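Local structure of translation initiation factor eIF2B subunit delta (Schizosaccharomyces pombe, 5B04) at residues G[350-355]-G[433-438]; G[392-397]-G[429-434]; G[400-405]-G[425-430]. The protein forms part of the eIF2B complex, which catalyses exchange of GDP for GTP on the gamma subunit of translation initiation factor eIF2. One frame throughout, in Å; residues are numbered along the deposited sequence.

Contact 1 (G[350-355]-G[433-438]); sequences GALYSR and DVTPPR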
ATOM      1  N   GLY G 350       7.582   3.164 -18.473  1.00 58.06           N
ATOM      2  CA  GLY G 350       6.552   4.104 -18.872  1.00 59.17           C
ATOM      3  C   GLY G 350       6.336   5.214 -17.861  1.00 58.62           C
ATOM      4  O   GLY G 350       5.504   6.097 -18.065  1.00 60.37           O
ATOM      5  N   ALA G 351       7.091   5.170 -16.769  1.00 54.94           N
ATOM      6  CA  ALA G 351       6.948   6.156 -15.705  1.00 45.96           C
ATOM      7  C   ALA G 351       7.678   7.453 -16.037  1.00 55.39           C
ATOM      8  O   ALA G 351       8.696   7.445 -16.729  1.00 47.19           O
ATOM      9  CB  ALA G 351       7.452   5.590 -14.387  1.00 59.27           C
ATOM     10  N   LEU G 352       7.147   8.563 -15.534  1.00 58.49           N
ATOM     11  CA  LEU G 352       7.745   9.875 -15.747  1.00 39.74           C
ATOM     12  C   LEU G 352       8.620  10.280 -14.565  1.00 48.61           C
ATOM     13  O   LEU G 352       8.175  10.269 -13.417  1.00 58.99           O
ATOM     14  CB  LEU G 352       6.657  10.925 -15.983  1.00 49.37           C
ATOM     15  CG  LEU G 352       7.068  12.397 -15.898  1.00 53.04           C
ATOM     16  CD1 LEU G 352       8.104  12.740 -16.957  1.00 53.48           C
ATOM     17  CD2 LEU G 352       5.847  13.297 -16.027  1.00 48.85           C
ATOM     18  N   TYR G 353       9.866  10.637 -14.856  1.00 44.15           N
ATOM     19  CA  TYR G 353      10.814  11.048 -13.827  1.00 40.53           C
ATOM     20  C   TYR G 353      11.097  12.543 -13.932  1.00 53.26           C
ATOM     21  O   TYR G 353      11.958  12.969 -14.700  1.00 60.27           O
ATOM     22  CB  TYR G 353      12.112  10.243 -13.950  1.00 49.61           C
ATOM     23  CG  TYR G 353      13.140  10.529 -12.878  1.00 43.35           C
ATOM     24  CD1 TYR G 353      13.066   9.916 -11.634  1.00 56.39           C
ATOM     25  CD2 TYR G 353      14.198  11.396 -13.117  1.00 45.54           C
ATOM     26  CE1 TYR G 353      14.008  10.170 -10.654  1.00 54.12           C
ATOM     27  CE2 TYR G 353      15.144  11.655 -12.143  1.00 48.99           C
ATOM     28  CZ  TYR G 353      15.046  11.039 -10.915  1.00 48.64           C
ATOM     29  OH  TYR G 353      15.988  11.299  -9.947  1.00 53.95           O
ATOM     30  N   SER G 354      10.359  13.338 -13.161  1.00 59.52           N
ATOM     31  CA  SER G 354      10.506  14.788 -13.201  1.00 58.35           C
ATOM     32  C   SER G 354      10.669  15.374 -11.802  1.00 60.10           C
ATOM     33  O   SER G 354      11.070  14.675 -10.873  1.00 61.07           O
ATOM     34  CB  SER G 354       9.305  15.427 -13.901  1.00 57.47           C
ATOM     35  OG  SER G 354       9.456  16.833 -13.988  1.00 75.84           O
ATOM     36  N   ARG G 355      10.350  16.658 -11.658  1.00 70.01           N
ATOM     37  CA  ARG G 355      10.536  17.365 -10.394  1.00 53.67           C
ATOM     38  C   ARG G 355       9.667  16.801  -9.270  1.00 57.88           C
ATOM     39  O   ARG G 355       8.658  16.144  -9.523  1.00 51.11           O
ATOM     40  CB  ARG G 355      10.258  18.858 -10.575  1.00 49.90           C
ATOM     41  CG  ARG G 355      11.289  19.581 -11.431  1.00 62.40           C
ATOM     42  CD  ARG G 355      12.701  19.390 -10.888  1.00 64.91           C
ATOM     43  NE  ARG G 355      12.778  19.629  -9.448  1.00 75.93           N
ATOM     44  CZ  ARG G 355      13.013  20.816  -8.897  1.00 84.92           C
ATOM     45  NH1 ARG G 355      13.195  21.882  -9.664  1.00 76.99           N
ATOM     46  NH2 ARG G 355      13.064  20.936  -7.577  1.00 91.82           N
ATOM     47  N   ASP G 433      11.086  12.877  -8.689  1.00 61.77           N
ATOM     48  CA  ASP G 433       9.810  12.233  -8.417  1.00 56.18           C
ATOM     49  C   ASP G 433       9.429  11.252  -9.522  1.00 63.24           C
ATOM     50  O   ASP G 433       9.437  11.604 -10.702  1.00 69.02           O
ATOM     51  CB  ASP G 433       8.734  13.305  -8.267  1.00 59.45           C
ATOM     52  CG  ASP G 433       7.474  12.791  -7.623  1.00 70.58           C
ATOM     53  OD1 ASP G 433       7.510  11.707  -7.006  1.00 98.43           O
ATOM     54  OD2 ASP G 433       6.448  13.495  -7.723  1.00 65.11           O
ATOM     55  N   VAL G 434       9.090  10.025  -9.140  1.00 51.92           N
ATOM     56  CA  VAL G 434       8.704   9.008 -10.113  1.00 54.61           C
ATOM     57  C   VAL G 434       7.187   8.907 -10.238  1.00 58.53           C
ATOM     58  O   VAL G 434       6.508   8.430  -9.329  1.00 62.84           O
ATOM     59  CB  VAL G 434       9.273   7.626  -9.745  1.00 51.57           C
ATOM     60  CG1 VAL G 434       8.796   6.575 -10.738  1.00 51.53           C
ATOM     61  CG2 VAL G 434      10.792   7.672  -9.702  1.00 47.82           C
ATOM     62  N   THR G 435       6.663   9.362 -11.371  1.00 49.80           N
ATOM     63  CA  THR G 435       5.229   9.312 -11.625  1.00 44.11           C
ATOM     64  C   THR G 435       4.862   8.048 -12.395  1.00 53.52           C
ATOM     65  O   THR G 435       5.280   7.875 -13.539  1.00 53.80           O
ATOM     66  CB  THR G 435       4.752  10.543 -12.417  1.00 48.96           C
ATOM     67  OG1 THR G 435       5.348  11.728 -11.874  1.00 49.64           O
ATOM     68  CG2 THR G 435       3.239  10.660 -12.351  1.00 42.54           C
ATOM     69  N   PRO G 436       4.075   7.162 -11.765  1.00 52.36           N
ATOM     70  CA  PRO G 436       3.661   5.876 -12.341  1.00 42.03           C
ATOM     71  C   PRO G 436       2.987   6.020 -13.704  1.00 56.43           C
ATOM     72  O   PRO G 436       2.290   7.008 -13.937  1.00 58.26           O
ATOM     73  CB  PRO G 436       2.678   5.320 -11.301  1.00 52.07           C
ATOM     74  CG  PRO G 436       2.289   6.490 -10.459  1.00 54.92           C
ATOM     75  CD  PRO G 436       3.488   7.375 -10.433  1.00 54.99           C
ATOM     76  N   PRO G 437       3.197   5.037 -14.595  1.00 61.81           N
ATOM     77  CA  PRO G 437       2.697   5.041 -15.976  1.00 46.03           C
ATOM     78  C   PRO G 437       1.183   5.206 -16.073  1.00 52.95           C
ATOM     79  O   PRO G 437       0.700   5.858 -16.999  1.00 62.58           O
ATOM     80  CB  PRO G 437       3.118   3.666 -16.502  1.00 49.85           C
ATOM     81  CG  PRO G 437       4.286   3.289 -15.669  1.00 44.28           C
ATOM     82  CD  PRO G 437       3.994   3.832 -14.308  1.00 53.13           C
ATOM     83  N   ARG G 438       0.450   4.630 -15.126  1.00 54.91           N
ATOM     84  CA  ARG G 438      -1.009   4.674 -15.154  1.00 52.23           C
ATOM     85  C   ARG G 438      -1.557   6.084 -14.955  1.00 47.38           C
ATOM     86  O   ARG G 438      -2.743   6.331 -15.173  1.00 62.86           O
ATOM     87  CB  ARG G 438      -1.592   3.740 -14.089  1.00 52.53           C
ATOM     88  CG  ARG G 438      -0.919   3.837 -12.729  1.00 75.08           C
ATOM     89  CD  ARG G 438      -1.778   3.204 -11.646  1.00 85.34           C
ATOM     90  NE  ARG G 438      -1.054   3.040 -10.389  1.00 91.20           N
ATOM     91  CZ  ARG G 438      -1.629   2.745  -9.227  1.00 99.54           C
ATOM     92  NH1 ARG G 438      -2.945   2.594  -9.157  1.00 94.83           N
ATOM     93  NH2 ARG G 438      -0.892   2.612  -8.133  1.00 84.01           N
TER
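Leu352 to Ser354 and Asp433 to Thr435 run antiparallel as neighbouring strands, with their short axes 4.7 Å apart at closest approach and 140° between their directions. Leu352 and Thr435 form a hydrogen-bonded pair. Leu352 N donates to Thr435 O at 2.8 Å, and Thr435 N returns a straighter bond to Leu352 O at 2.7 Å. Further along, Ser354 N donates to Asp433 O at 3.1 Å. Between these pairs, Tyr353 and Val434 face each other as a non-hydrogen-bonded pair. Their side chains share one face of the sheet. CG2 of Val434 comes to the edge of the Tyr353 ring, near its plane, 3.7 Å from CD1. Chi1 of -177° sets CG of Tyr353 anti to the backbone N, from where the ring edge meets the methyl. CG1 of Val434 turns instead to Ala351 CB. The other face carries Leu352, Ser354, Asp433 and Thr435. Here CB of Leu352 meets CB of Thr435 at 4.1 Å, and Thr435 also packs on helix 358-367. The Pro437 ring lies over the flat face of the Gly350-Ala351 peptide, its CG 3.6 Å from Gly350 C. Gly350 has a positive phi of 100°, at which a side chain would be pressed against the preceding carbonyl O. Ala351 CB meets Pro437 CD at 3.9 Å. The polar side chains look outward for their partners. Asp433 OD2 bonds Ser359 in helix 358-367, and its OD1 bonds Ser389. Ser354 OG bonds Gly342 O; Arg355 NE bonds Lys431 O and its NH1 makes a salt bridge to Glu306. The chemistry is therefore divided: backbone bonds set the register, apolar packing dominates the face of Tyr353 and Val434, and on the largely polar other face the buried carboxylate of Asp433 ties the sheet to the helix and the loop beside it.

Contact 2 (G[392-397]-G[429-434]); sequences YNELAP and SLKYDV. With PO4 (phosphate ion), chain P.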
ATOM      1  N   TYR G 392      16.510   6.186  -6.712  1.00 73.87           N
ATOM      2  CA  TYR G 392      17.253   7.126  -7.541  1.00 70.00           C
ATOM      3  C   TYR G 392      16.665   8.526  -7.420  1.00 69.22           C
ATOM      4  O   TYR G 392      15.564   8.790  -7.901  1.00 71.73           O
ATOM      5  CB  TYR G 392      17.252   6.686  -9.006  1.00 80.70           C
ATOM      6  CG  TYR G 392      18.203   5.554  -9.320  1.00 89.78           C
ATOM      7  CD1 TYR G 392      19.535   5.805  -9.622  1.00 94.12           C
ATOM      8  CD2 TYR G 392      17.767   4.236  -9.330  1.00 93.46           C
ATOM      9  CE1 TYR G 392      20.409   4.775  -9.916  1.00113.86           C
ATOM     10  CE2 TYR G 392      18.634   3.198  -9.622  1.00105.23           C
ATOM     11  CZ  TYR G 392      19.953   3.474  -9.916  1.00114.49           C
ATOM     12  OH  TYR G 392      20.820   2.445 -10.208  1.00 96.28           O
ATOM     13  N   ASN G 393      17.407   9.419  -6.776  1.00 66.00           N
ATOM     14  CA  ASN G 393      16.971  10.798  -6.614  1.00 63.32           C
ATOM     15  C   ASN G 393      18.164  11.713  -6.367  1.00 66.06           C
ATOM     16  O   ASN G 393      19.309  11.261  -6.354  1.00 67.86           O
ATOM     17  CB  ASN G 393      15.962  10.911  -5.468  1.00 65.20           C
ATOM     18  CG  ASN G 393      14.966  12.036  -5.677  1.00 60.09           C
ATOM     19  OD1 ASN G 393      15.328  13.131  -6.106  1.00 68.30           O
ATOM     20  ND2 ASN G 393      13.700  11.768  -5.377  1.00 48.85           N
ATOM     21  N   GLU G 394      17.896  13.000  -6.176  1.00 63.73           N
ATOM     22  CA  GLU G 394      18.958  13.969  -5.937  1.00 64.53           C
ATOM     23  C   GLU G 394      18.644  14.835  -4.725  1.00 64.15           C
ATOM     24  O   GLU G 394      17.622  15.520  -4.685  1.00 66.45           O
ATOM     25  CB  GLU G 394      19.172  14.845  -7.173  1.00 59.30           C
ATOM     26  CG  GLU G 394      20.372  15.772  -7.073  1.00 71.95           C
ATOM     27  CD  GLU G 394      20.541  16.641  -8.304  1.00 80.73           C
ATOM     28  OE1 GLU G 394      20.157  16.196  -9.405  1.00 80.65           O
ATOM     29  OE2 GLU G 394      21.060  17.769  -8.169  1.00 82.29           O
ATOM     30  N   LEU G 395      19.531  14.801  -3.736  1.00 65.95           N
ATOM     31  CA  LEU G 395      19.339  15.568  -2.514  1.00 60.92           C
ATOM     32  C   LEU G 395      19.597  17.054  -2.721  1.00 64.59           C
ATOM     33  O   LEU G 395      20.612  17.448  -3.295  1.00 68.09           O
ATOM     34  CB  LEU G 395      20.249  15.044  -1.401  1.00 74.90           C
ATOM     35  CG  LEU G 395      19.845  13.711  -0.775  1.00 74.56           C
ATOM     36  CD1 LEU G 395      20.740  13.379   0.409  1.00 78.39           C
ATOM     37  CD2 LEU G 395      18.391  13.756  -0.355  1.00 58.73           C
ATOM     38  N   ALA G 396      18.663  17.871  -2.249  1.00 74.23           N
ATOM     39  CA  ALA G 396      18.845  19.314  -2.215  1.00 78.24           C
ATOM     40  C   ALA G 396      19.228  19.726  -0.798  1.00 83.06           C
ATOM     41  O   ALA G 396      18.803  19.084   0.164  1.00 85.37           O
ATOM     42  CB  ALA G 396      17.580  20.029  -2.669  1.00 73.83           C
ATOM     43  N   PRO G 397      20.045  20.785  -0.664  1.00 74.81           N
ATOM     44  CA  PRO G 397      20.483  21.291   0.642  1.00 76.92           C
ATOM     45  C   PRO G 397      19.330  21.474   1.625  1.00 73.22           C
ATOM     46  O   PRO G 397      18.336  22.122   1.298  1.00 63.61           O
ATOM     47  CB  PRO G 397      21.120  22.637   0.294  1.00 71.75           C
ATOM     48  CG  PRO G 397      21.644  22.441  -1.082  1.00 70.06           C
ATOM     49  CD  PRO G 397      20.655  21.540  -1.775  1.00 79.93           C
ATOM     50  N   SER G 429      14.778  17.768   1.346  1.00 47.44           N
ATOM     51  CA  SER G 429      14.065  18.110   0.125  1.00 70.63           C
ATOM     52  C   SER G 429      14.620  17.327  -1.059  1.00 78.72           C
ATOM     53  O   SER G 429      15.749  17.556  -1.492  1.00 74.96           O
ATOM     54  CB  SER G 429      14.149  19.612  -0.149  1.00 73.05           C
ATOM     55  OG  SER G 429      13.367  19.968  -1.275  1.00 81.97           O
ATOM     56  N   LEU G 430      13.826  16.391  -1.571  1.00 70.55           N
ATOM     57  CA  LEU G 430      14.191  15.664  -2.779  1.00 61.71           C
ATOM     58  C   LEU G 430      13.922  16.542  -3.991  1.00 67.53           C
ATOM     59  O   LEU G 430      12.999  17.356  -3.980  1.00 71.91           O
ATOM     60  CB  LEU G 430      13.413  14.352  -2.889  1.00 49.40           C
ATOM     61  CG  LEU G 430      13.533  13.364  -1.729  1.00 55.98           C
ATOM     62  CD1 LEU G 430      12.764  12.090  -2.039  1.00 48.10           C
ATOM     63  CD2 LEU G 430      14.988  13.055  -1.431  1.00 68.19           C
ATOM     64  N   LYS G 431      14.728  16.384  -5.035  1.00 58.18           N
ATOM     65  CA  LYS G 431      14.554  17.185  -6.239  1.00 55.47           C
ATOM     66  C   LYS G 431      13.609  16.522  -7.230  1.00 57.50           C
ATOM     67  O   LYS G 431      12.927  17.205  -7.995  1.00 62.13           O
ATOM     68  CB  LYS G 431      15.904  17.450  -6.911  1.00 56.14           C
ATOM     69  CG  LYS G 431      16.781  18.447  -6.176  1.00 74.43           C
ATOM     70  CD  LYS G 431      17.553  19.322  -7.153  1.00 72.95           C
ATOM     71  CE  LYS G 431      18.333  20.407  -6.427  1.00 93.01           C
ATOM     72  NZ  LYS G 431      18.977  21.360  -7.373  1.00 81.85           N
ATOM     73  N   TYR G 432      13.559  15.194  -7.214  1.00 58.02           N
ATOM     74  CA  TYR G 432      12.846  14.472  -8.260  1.00 56.73           C
ATOM     75  C   TYR G 432      11.749  13.544  -7.749  1.00 57.59           C
ATOM     76  O   TYR G 432      11.517  13.430  -6.546  1.00 58.82           O
ATOM     77  CB  TYR G 432      13.843  13.689  -9.109  1.00 47.11           C
ATOM     78  CG  TYR G 432      14.824  14.594  -9.815  1.00 53.42           C
ATOM     79  CD1 TYR G 432      14.432  15.350 -10.912  1.00 49.56           C
ATOM     80  CD2 TYR G 432      16.134  14.711  -9.371  1.00 49.28           C
ATOM     81  CE1 TYR G 432      15.321  16.188 -11.555  1.00 56.21           C
ATOM     82  CE2 TYR G 432      17.031  15.545 -10.009  1.00 56.99           C
ATOM     83  CZ  TYR G 432      16.619  16.282 -11.101  1.00 60.16           C
ATOM     84  OH  TYR G 432      17.508  17.114 -11.739  1.00 82.75           O
ATOM     85  N   ASP G 433      11.086  12.877  -8.689  1.00 61.77           N
ATOM     86  CA  ASP G 433       9.810  12.233  -8.417  1.00 56.18           C
ATOM     87  C   ASP G 433       9.429  11.252  -9.522  1.00 63.24           C
ATOM     88  O   ASP G 433       9.437  11.604 -10.702  1.00 69.02           O
ATOM     89  CB  ASP G 433       8.734  13.305  -8.267  1.00 59.45           C
ATOM     90  CG  ASP G 433       7.474  12.791  -7.623  1.00 70.58           C
ATOM     91  OD1 ASP G 433       7.510  11.707  -7.006  1.00 98.43           O
ATOM     92  OD2 ASP G 433       6.448  13.495  -7.723  1.00 65.11           O
ATOM     93  N   VAL G 434       9.090  10.025  -9.140  1.00 51.92           N
ATOM     94  CA  VAL G 434       8.704   9.008 -10.113  1.00 54.61           C
ATOM     95  C   VAL G 434       7.187   8.907 -10.238  1.00 58.53           C
ATOM     96  O   VAL G 434       6.508   8.430  -9.329  1.00 62.84           O
ATOM     97  CB  VAL G 434       9.273   7.626  -9.745  1.00 51.57           C
ATOM     98  CG1 VAL G 434       8.796   6.575 -10.738  1.00 51.53           C
ATOM     99  CG2 VAL G 434      10.792   7.672  -9.702  1.00 47.82           C
TER
HETATM  100  P   PO4 P 502      15.324  18.953 -14.509  1.00102.99           P
HETATM  101  O1  PO4 P 502      13.995  18.268 -14.296  1.00 67.20           O
HETATM  102  O2  PO4 P 502      16.444  17.960 -14.308  1.00 62.30           O
HETATM  103  O3  PO4 P 502      15.384  19.498 -15.916  1.00 97.95           O
HETATM  104  O4  PO4 P 502      15.473  20.086 -13.523  1.00104.46           O
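Asn393 bonds the backbone of Tyr432 through both ends of its side-chain amide. OD1 accepts Tyr432 N at 2.9 Å, on a lone pair. The same oxygen also accepts Glu394 N at 2.6 Å, so two N-H groups grip it. ND2 donates to Tyr432 O at 3.0 Å from well above that carbonyl plane. An alanine here would probably leave Tyr432 N and O without these mates and loosen the join between the two segments. Lys431 N bonds Glu394 O, and Ala396 N bonds Ser429 O. Residues 395-396 form a short, weakly bonded strand next to the long strand 425-435, at the margin, within this chain, of a four-stranded antiparallel sheet. The long strand is interrupted near Lys431, and Asn393 bonds it just beyond the break. Glu394 reaches the edge of the Tyr432 ring. Its OE1 is 3.2 Å from CE2, with carboxylate and ring planes 51° apart. Its OE2 makes a salt bridge to Arg205, while Lys431 NZ stays 4.2 Å from OE2, beyond salt-bridge range. Tyr432 OH, also bonded to Arg163, donates at 2.9 Å to O2 of a phosphate, an ion probably from the crystallisation liquor that is held by Ser160 N too. On the apolar side, CD2 of Leu395 meets CD2 of Leu430 at 3.6 Å, and Leu430 packs against Thr269 of the neighbouring beta subunit.

Contact 3 (G[400-405]-G[425-430]); sequences QLVNMG and LKLLSL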
ATOM      1  N   GLN G 400      17.843  24.948   2.671  1.00 82.68           N
ATOM      2  CA  GLN G 400      16.872  25.613   1.808  1.00 83.52           C
ATOM      3  C   GLN G 400      15.484  25.627   2.441  1.00 80.89           C
ATOM      4  O   GLN G 400      14.676  26.518   2.177  1.00 83.50           O
ATOM      5  CB  GLN G 400      16.817  24.927   0.441  1.00 83.69           C
ATOM      6  CG  GLN G 400      17.733  25.537  -0.606  1.00112.15           C
ATOM      7  CD  GLN G 400      17.268  26.908  -1.059  1.00112.53           C
ATOM      8  OE1 GLN G 400      16.385  27.026  -1.909  1.00 91.34           O
ATOM      9  NE2 GLN G 400      17.861  27.952  -0.492  1.00 94.47           N
ATOM     10  N   LEU G 401      15.219  24.633   3.283  1.00 71.58           N
ATOM     11  CA  LEU G 401      13.914  24.471   3.913  1.00 80.84           C
ATOM     12  C   LEU G 401      13.768  25.335   5.166  1.00 80.69           C
ATOM     13  O   LEU G 401      12.661  25.524   5.671  1.00 75.37           O
ATOM     14  CB  LEU G 401      13.683  23.000   4.260  1.00 85.24           C
ATOM     15  CG  LEU G 401      12.411  22.344   3.722  1.00 65.17           C
ATOM     16  CD1 LEU G 401      12.211  22.680   2.253  1.00 59.99           C
ATOM     17  CD2 LEU G 401      12.479  20.842   3.920  1.00 53.11           C
ATOM     18  N   VAL G 402      14.852  25.909   5.647  1.00 91.12           N
ATOM     19  CA  VAL G 402      14.789  26.849   6.757  1.00 78.23           C
ATOM     20  C   VAL G 402      14.046  28.136   6.463  1.00 82.48           C
ATOM     21  O   VAL G 402      13.382  28.664   7.322  1.00 82.59           O
ATOM     22  CB  VAL G 402      16.185  27.188   7.260  1.00 76.98           C
ATOM     23  CG1 VAL G 402      16.130  28.181   8.399  1.00 90.09           C
ATOM     24  CG2 VAL G 402      16.869  25.926   7.720  1.00 79.37           C
ATOM     25  N   ASN G 403      14.205  28.683   5.282  1.00 97.77           N
ATOM     26  CA  ASN G 403      13.694  30.006   5.043  1.00 84.69           C
ATOM     27  C   ASN G 403      12.219  29.977   5.274  1.00102.25           C
ATOM     28  O   ASN G 403      11.526  29.152   4.736  1.00100.91           O
ATOM     29  CB  ASN G 403      14.011  30.411   3.600  1.00107.90           C
ATOM     30  CG  ASN G 403      13.118  31.516   3.063  1.00120.34           C
ATOM     31  OD1 ASN G 403      13.570  32.624   2.824  1.00128.48           O
ATOM     32  ND2 ASN G 403      11.849  31.203   2.865  1.00115.67           N
ATOM     33  N   MET G 404      11.729  30.954   6.004  1.00126.12           N
ATOM     34  CA  MET G 404      10.309  31.104   6.157  1.00124.05           C
ATOM     35  C   MET G 404       9.861  31.514   4.787  1.00124.62           C
ATOM     36  O   MET G 404      10.636  32.044   4.024  1.00129.47           O
ATOM     37  CB  MET G 404       9.981  32.135   7.210  1.00126.16           C
ATOM     38  CG  MET G 404      10.283  31.645   8.616  1.00139.49           C
ATOM     39  SD  MET G 404       9.535  30.067   9.052  1.00150.13           S
ATOM     40  CE  MET G 404      10.964  29.009   9.079  1.00103.20           C
ATOM     41  N   GLY G 405       8.630  31.180   4.456  1.00126.83           N
ATOM     42  CA  GLY G 405       8.220  30.970   3.089  1.00125.66           C
ATOM     43  C   GLY G 405       8.170  31.949   1.935  1.00130.96           C
ATOM     44  O   GLY G 405       8.645  31.603   0.867  1.00134.72           O
ATOM     45  N   LEU G 425      16.252  15.693  14.630  1.00 60.84           N
ATOM     46  CA  LEU G 425      15.687  16.665  13.705  1.00 60.13           C
ATOM     47  C   LEU G 425      16.489  16.700  12.412  1.00 66.83           C
ATOM     48  O   LEU G 425      17.682  17.005  12.415  1.00 68.38           O
ATOM     49  CB  LEU G 425      15.640  18.060  14.329  1.00 65.09           C
ATOM     50  CG  LEU G 425      15.038  19.143  13.431  1.00 59.87           C
ATOM     51  CD1 LEU G 425      13.588  18.822  13.102  1.00 61.78           C
ATOM     52  CD2 LEU G 425      15.156  20.511  14.078  1.00 57.07           C
ATOM     53  N   LYS G 426      15.820  16.387  11.308  1.00 68.66           N
ATOM     54  CA  LYS G 426      16.465  16.343  10.005  1.00 58.22           C
ATOM     55  C   LYS G 426      15.593  17.018   8.952  1.00 65.45           C
ATOM     56  O   LYS G 426      14.411  16.706   8.825  1.00 68.68           O
ATOM     57  CB  LYS G 426      16.758  14.894   9.608  1.00 76.94           C
ATOM     58  CG  LYS G 426      17.403  14.728   8.242  1.00 95.41           C
ATOM     59  CD  LYS G 426      17.391  13.267   7.815  1.00 98.82           C
ATOM     60  CE  LYS G 426      18.533  12.953   6.863  1.00 95.46           C
ATOM     61  NZ  LYS G 426      19.090  11.593   7.108  1.00101.35           N
ATOM     62  N   LEU G 427      16.176  17.949   8.209  1.00 67.04           N
ATOM     63  CA  LEU G 427      15.464  18.607   7.121  1.00 57.43           C
ATOM     64  C   LEU G 427      15.785  17.908   5.807  1.00 62.44           C
ATOM     65  O   LEU G 427      16.891  17.399   5.624  1.00 79.11           O
ATOM     66  CB  LEU G 427      15.825  20.091   7.045  1.00 64.26           C
ATOM     67  CG  LEU G 427      14.952  21.053   7.857  1.00 64.71           C
ATOM     68  CD1 LEU G 427      14.923  20.680   9.333  1.00 54.16           C
ATOM     69  CD2 LEU G 427      15.429  22.483   7.676  1.00 72.93           C
ATOM     70  N   LEU G 428      14.820  17.876   4.895  1.00 61.65           N
ATOM     71  CA  LEU G 428      14.998  17.119   3.665  1.00 62.26           C
ATOM     72  C   LEU G 428      14.145  17.613   2.503  1.00 59.97           C
ATOM     73  O   LEU G 428      12.941  17.829   2.645  1.00 69.46           O
ATOM     74  CB  LEU G 428      14.689  15.646   3.913  1.00 58.81           C
ATOM     75  CG  LEU G 428      14.934  14.765   2.691  1.00 79.53           C
ATOM     76  CD1 LEU G 428      16.418  14.487   2.534  1.00 93.22           C
ATOM     77  CD2 LEU G 428      14.144  13.485   2.788  1.00 54.89           C
ATOM     78  N   SER G 429      14.778  17.768   1.346  1.00 47.44           N
ATOM     79  CA  SER G 429      14.065  18.110   0.125  1.00 70.63           C
ATOM     80  C   SER G 429      14.620  17.327  -1.059  1.00 78.72           C
ATOM     81  O   SER G 429      15.749  17.556  -1.492  1.00 74.96           O
ATOM     82  CB  SER G 429      14.149  19.612  -0.149  1.00 73.05           C
ATOM     83  OG  SER G 429      13.367  19.968  -1.275  1.00 81.97           O
ATOM     84  N   LEU G 430      13.826  16.391  -1.571  1.00 70.55           N
ATOM     85  CA  LEU G 430      14.191  15.664  -2.779  1.00 61.71           C
ATOM     86  C   LEU G 430      13.922  16.542  -3.991  1.00 67.53           C
ATOM     87  O   LEU G 430      12.999  17.356  -3.980  1.00 71.91           O
ATOM     88  CB  LEU G 430      13.413  14.352  -2.889  1.00 49.40           C
ATOM     89  CG  LEU G 430      13.533  13.364  -1.729  1.00 55.98           C
ATOM     90  CD1 LEU G 430      12.764  12.090  -2.039  1.00 48.10           C
ATOM     91  CD2 LEU G 430      14.988  13.055  -1.431  1.00 68.19           C
TER
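Leu401 meets the one flat group touched in this contact, the peptide between Leu428 and Ser429. Its CD2 methyl lies above the carbonyl plane, over the oxygen end of the peptide, 3.3 Å from Leu428 O. No aromatic ring and no side-chain amide takes part across the two segments. The rest is aliphatic packing, and no hydrogen bond joins 400-405 to 425-430. Leu427 makes its touches through one methyl, CD2. That methyl lies 3.9 Å from Leu401 CB and 3.7 Å from Val402 CG2, so it touches two consecutive residues of the loop. Val402 has CG1 anti to its backbone N (chi1 179°). This leaves CG2 beside the N, and CG2 is the branch that makes the touch. The side chains of Val402 and Leu427 cross at about a right angle. The second methyl of Leu401, CD1, is more distant: it reaches Ser429 CB at 4.4 Å. Leu401, Leu427 and Ser429 all start their side chains toward the opposite segment. Leu428 turns its side chain away and contributes its carbonyl group instead. That side chain packs on Phe123 and on Thr263 of the neighbouring beta subunit. The loop has a polar anchor as well, since Leu401 O accepts a bond from Arg302. Between the two segments, then, the contact is packing. Leu425 to Leu428 also pair in parallel with a strand of the beta subunit. The sheet thus runs on across the subunit interface: a strand of the delta subunit is covered in part, at Leu427 to Ser429, by a loop of its own chain, while its backbone carries the sheet from delta to beta.

In the fold
All three contacts use strand 425-435. Contact 1 lies at its C-terminal end, contact 2 in the middle and contact 3 at the N-terminal end. The centres of contacts 1 and 2 are about 13 Å apart, as are those of contacts 2 and 3; contacts 1 and 3 are about 24 Å apart. Contacts 1 and 2 share Asp433 and Val434 and touch directly: Arg355 NE lies 2.8 Å from Lys431 O, a probable hydrogen bond. Contacts 2 and 3 meet where Leu395 CD2 packs on Leu428 CD1 at 3.6 Å. The phosphate bound at Tyr432 is also about 4 Å from the side chain of Arg355 at the nearest atoms, so contacts 1 and 2 both border it.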